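Local coordinates for copper-transporting ATPase RAN1 (Arabidopsis thaliana, PDB 3DXS), which probably pumps copper across membranes at the cost of ATP and takes part in ethylene signalling, and is represented here by a metal-binding domain, at residues V27-K32 against V45-V51. The protein carries 1 engineered substitution. Residue numbers count along the deposited sequence, not the author numbering.
Sequences VNGVFK and VFDPNLV
A type II turn, Val-27 to Val-30, closed by Val-30 N to Val-27 O (3.0 Å), leads into an edge strand antiparallel to Val-45 and Phe-46. Gly-29 holds the turn's positive-phi corner (105/-15), where a CB would also strike Leu-50 CB and Val-51 CG1. Its carbonyl O accepts from Asp-47 N (2.9 Å). Next comes a classic beta bulge: Phe-31, at psi -40, and Lys-32 both face Val-45, whose O takes Phe-31 N (2.8 Å) and Lys-32 N (3.3 Å), while Val-45 N donates to Lys-32 O (2.9 Å). This hairpin, strands 30-36 and 41-46, belongs to the ferredoxin-like fold of heavy-metal-associated domains. Beyond it the chain reverses: Asp-47 O accepts Leu-50 N (2.8 Å) and Val-51 N (3.1 Å), and the short carboxylate of Asp-47 makes an Asx turn, OD1 to Asn-49 N (2.9 Å). Branched Val-51 (chi1 p) points toward the turn, CG2 lying 3.7 Å from Val-27 CG1; Val-30 and Phe-46, a non-hydrogen-bonded pair (CA-CA 4.3 Å), share the face toward helix 53-63, where Phe-46's buried apolar ring (chi1 p), led away from Val-30, suits packing on Ile-56.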
loop_
_atom_site.group_PDB
_atom_site.type_symbol
_atom_site.label_atom_id
_atom_site.label_comp_id
_atom_site.label_asym_id
_atom_site.label_seq_id
_atom_site.Cartn_x
_atom_site.Cartn_y
_atom_site.Cartn_z
ATOM N N VAL A 27 7.297 -5.859 1.799
ATOM C CA VAL A 27 6.519 -6.953 1.195
ATOM C C VAL A 27 7.264 -7.476 -0.034
ATOM O O VAL A 27 7.490 -6.753 -0.986
ATOM C CB VAL A 27 5.087 -6.501 0.802
ATOM C CG1 VAL A 27 4.314 -7.614 0.091
ATOM C CG2 VAL A 27 4.312 -6.042 2.023
ATOM N N ASN A 28 7.663 -8.740 0.010
ATOM C CA ASN A 28 8.387 -9.334 -1.136
ATOM C C ASN A 28 7.536 -9.230 -2.385
ATOM O O ASN A 28 6.397 -9.660 -2.403
ATOM C CB ASN A 28 8.742 -10.810 -0.893
ATOM C CG ASN A 28 9.694 -11.360 -1.942
ATOM O OD1 ASN A 28 9.408 -12.372 -2.599
ATOM N ND2 ASN A 28 10.831 -10.699 -2.108
ATOM N N GLY A 29 8.114 -8.637 -3.413
ATOM C CA GLY A 29 7.449 -8.441 -4.706
ATOM C C GLY A 29 6.992 -7.016 -4.969
ATOM O O GLY A 29 6.663 -6.646 -6.094
ATOM N N VAL A 30 6.952 -6.218 -3.917
ATOM C CA VAL A 30 6.641 -4.789 -4.077
ATOM C C VAL A 30 7.878 -4.044 -4.542
ATOM O O VAL A 30 8.937 -4.102 -3.906
ATOM C CB VAL A 30 6.075 -4.165 -2.781
ATOM C CG1 VAL A 30 6.014 -2.640 -2.886
ATOM C CG2 VAL A 30 4.712 -4.764 -2.498
ATOM N N PHE A 31 7.726 -3.345 -5.666
ATOM C CA PHE A 31 8.832 -2.598 -6.289
ATOM C C PHE A 31 8.862 -1.150 -5.846
ATOM O O PHE A 31 9.924 -0.586 -5.593
ATOM C CB PHE A 31 8.770 -2.681 -7.822
ATOM C CG PHE A 31 9.750 -1.774 -8.517
ATOM C CD1 PHE A 31 11.094 -2.119 -8.594
ATOM C CD2 PHE A 31 9.343 -0.573 -9.085
ATOM C CE1 PHE A 31 12.015 -1.286 -9.222
ATOM C CE2 PHE A 31 10.260 0.263 -9.720
ATOM C CZ PHE A 31 11.598 -0.096 -9.786
ATOM N N LYS A 32 7.680 -0.560 -5.741
ATOM C CA LYS A 32 7.547 0.847 -5.334
ATOM C C LYS A 32 6.238 1.082 -4.602
ATOM O O LYS A 32 5.202 0.537 -4.950
ATOM C CB LYS A 32 7.621 1.779 -6.554
ATOM C CG LYS A 32 7.973 3.233 -6.233
ATOM C CD LYS A 32 8.158 4.033 -7.525
ATOM C CE LYS A 32 8.718 5.432 -7.282
ATOM N NZ LYS A 32 8.910 6.178 -8.554
ATOM N N VAL A 45 3.341 -0.506 -6.914
ATOM C CA VAL A 45 3.858 -1.216 -8.089
ATOM C C VAL A 45 4.448 -2.532 -7.613
ATOM O O VAL A 45 5.298 -2.551 -6.732
ATOM C CB VAL A 45 4.916 -0.391 -8.832
ATOM C CG1 VAL A 45 5.457 -1.178 -10.008
ATOM C CG2 VAL A 45 4.325 0.954 -9.310
ATOM N N PHE A 46 3.934 -3.627 -8.154
ATOM C CA PHE A 46 4.271 -4.959 -7.642
ATOM C C PHE A 46 4.327 -6.011 -8.740
ATOM O O PHE A 46 3.732 -5.868 -9.799
ATOM C CB PHE A 46 3.259 -5.400 -6.562
ATOM C CG PHE A 46 1.859 -5.683 -7.098
ATOM C CD1 PHE A 46 0.963 -4.658 -7.290
ATOM C CD2 PHE A 46 1.450 -6.964 -7.404
ATOM C CE1 PHE A 46 -0.303 -4.910 -7.793
ATOM C CE2 PHE A 46 0.183 -7.218 -7.888
ATOM C CZ PHE A 46 -0.689 -6.190 -8.082
ATOM N N ASP A 47 5.057 -7.063 -8.419
ATOM C CA ASP A 47 5.221 -8.238 -9.295
ATOM C C ASP A 47 4.193 -9.299 -8.893
ATOM O O ASP A 47 4.331 -9.907 -7.833
ATOM C CB ASP A 47 6.643 -8.803 -9.146
ATOM C CG ASP A 47 6.840 -10.121 -9.871
ATOM O OD1 ASP A 47 5.900 -10.606 -10.525
ATOM O OD2 ASP A 47 7.951 -10.677 -9.769
ATOM N N PRO A 48 3.142 -9.499 -9.704
ATOM C CA PRO A 48 2.048 -10.406 -9.345
ATOM C C PRO A 48 2.466 -11.858 -9.194
ATOM O O PRO A 48 1.721 -12.664 -8.645
ATOM C CB PRO A 48 1.041 -10.252 -10.492
ATOM C CG PRO A 48 1.700 -9.475 -11.520
ATOM C CD PRO A 48 2.883 -8.783 -10.962
ATOM N N ASN A 49 3.677 -12.165 -9.631
ATOM C CA ASN A 49 4.205 -13.531 -9.455
ATOM C C ASN A 49 4.573 -13.762 -8.005
ATOM O O ASN A 49 4.614 -14.890 -7.532
ATOM C CB ASN A 49 5.419 -13.818 -10.342
ATOM C CG ASN A 49 5.039 -14.165 -11.770
ATOM O OD1 ASN A 49 3.894 -13.990 -12.197
ATOM N ND2 ASN A 49 6.003 -14.675 -12.517
ATOM N N LEU A 50 4.830 -12.663 -7.307
ATOM C CA LEU A 50 5.397 -12.712 -5.944
ATOM C C LEU A 50 4.439 -12.225 -4.870
ATOM O O LEU A 50 4.613 -12.486 -3.688
ATOM C CB LEU A 50 6.691 -11.905 -5.861
ATOM C CG LEU A 50 7.885 -12.517 -6.605
ATOM C CD1 LEU A 50 9.103 -11.596 -6.550
ATOM C CD2 LEU A 50 8.202 -13.891 -6.025
ATOM N N VAL A 51 3.440 -11.493 -5.301
ATOM C CA VAL A 51 2.476 -10.914 -4.357
ATOM C C VAL A 51 1.245 -10.446 -5.082
ATOM O O VAL A 51 1.278 -10.073 -6.244
ATOM C CB VAL A 51 3.122 -9.760 -3.521
ATOM C CG1 VAL A 51 3.515 -8.576 -4.392
ATOM C CG2 VAL A 51 2.194 -9.313 -2.397
#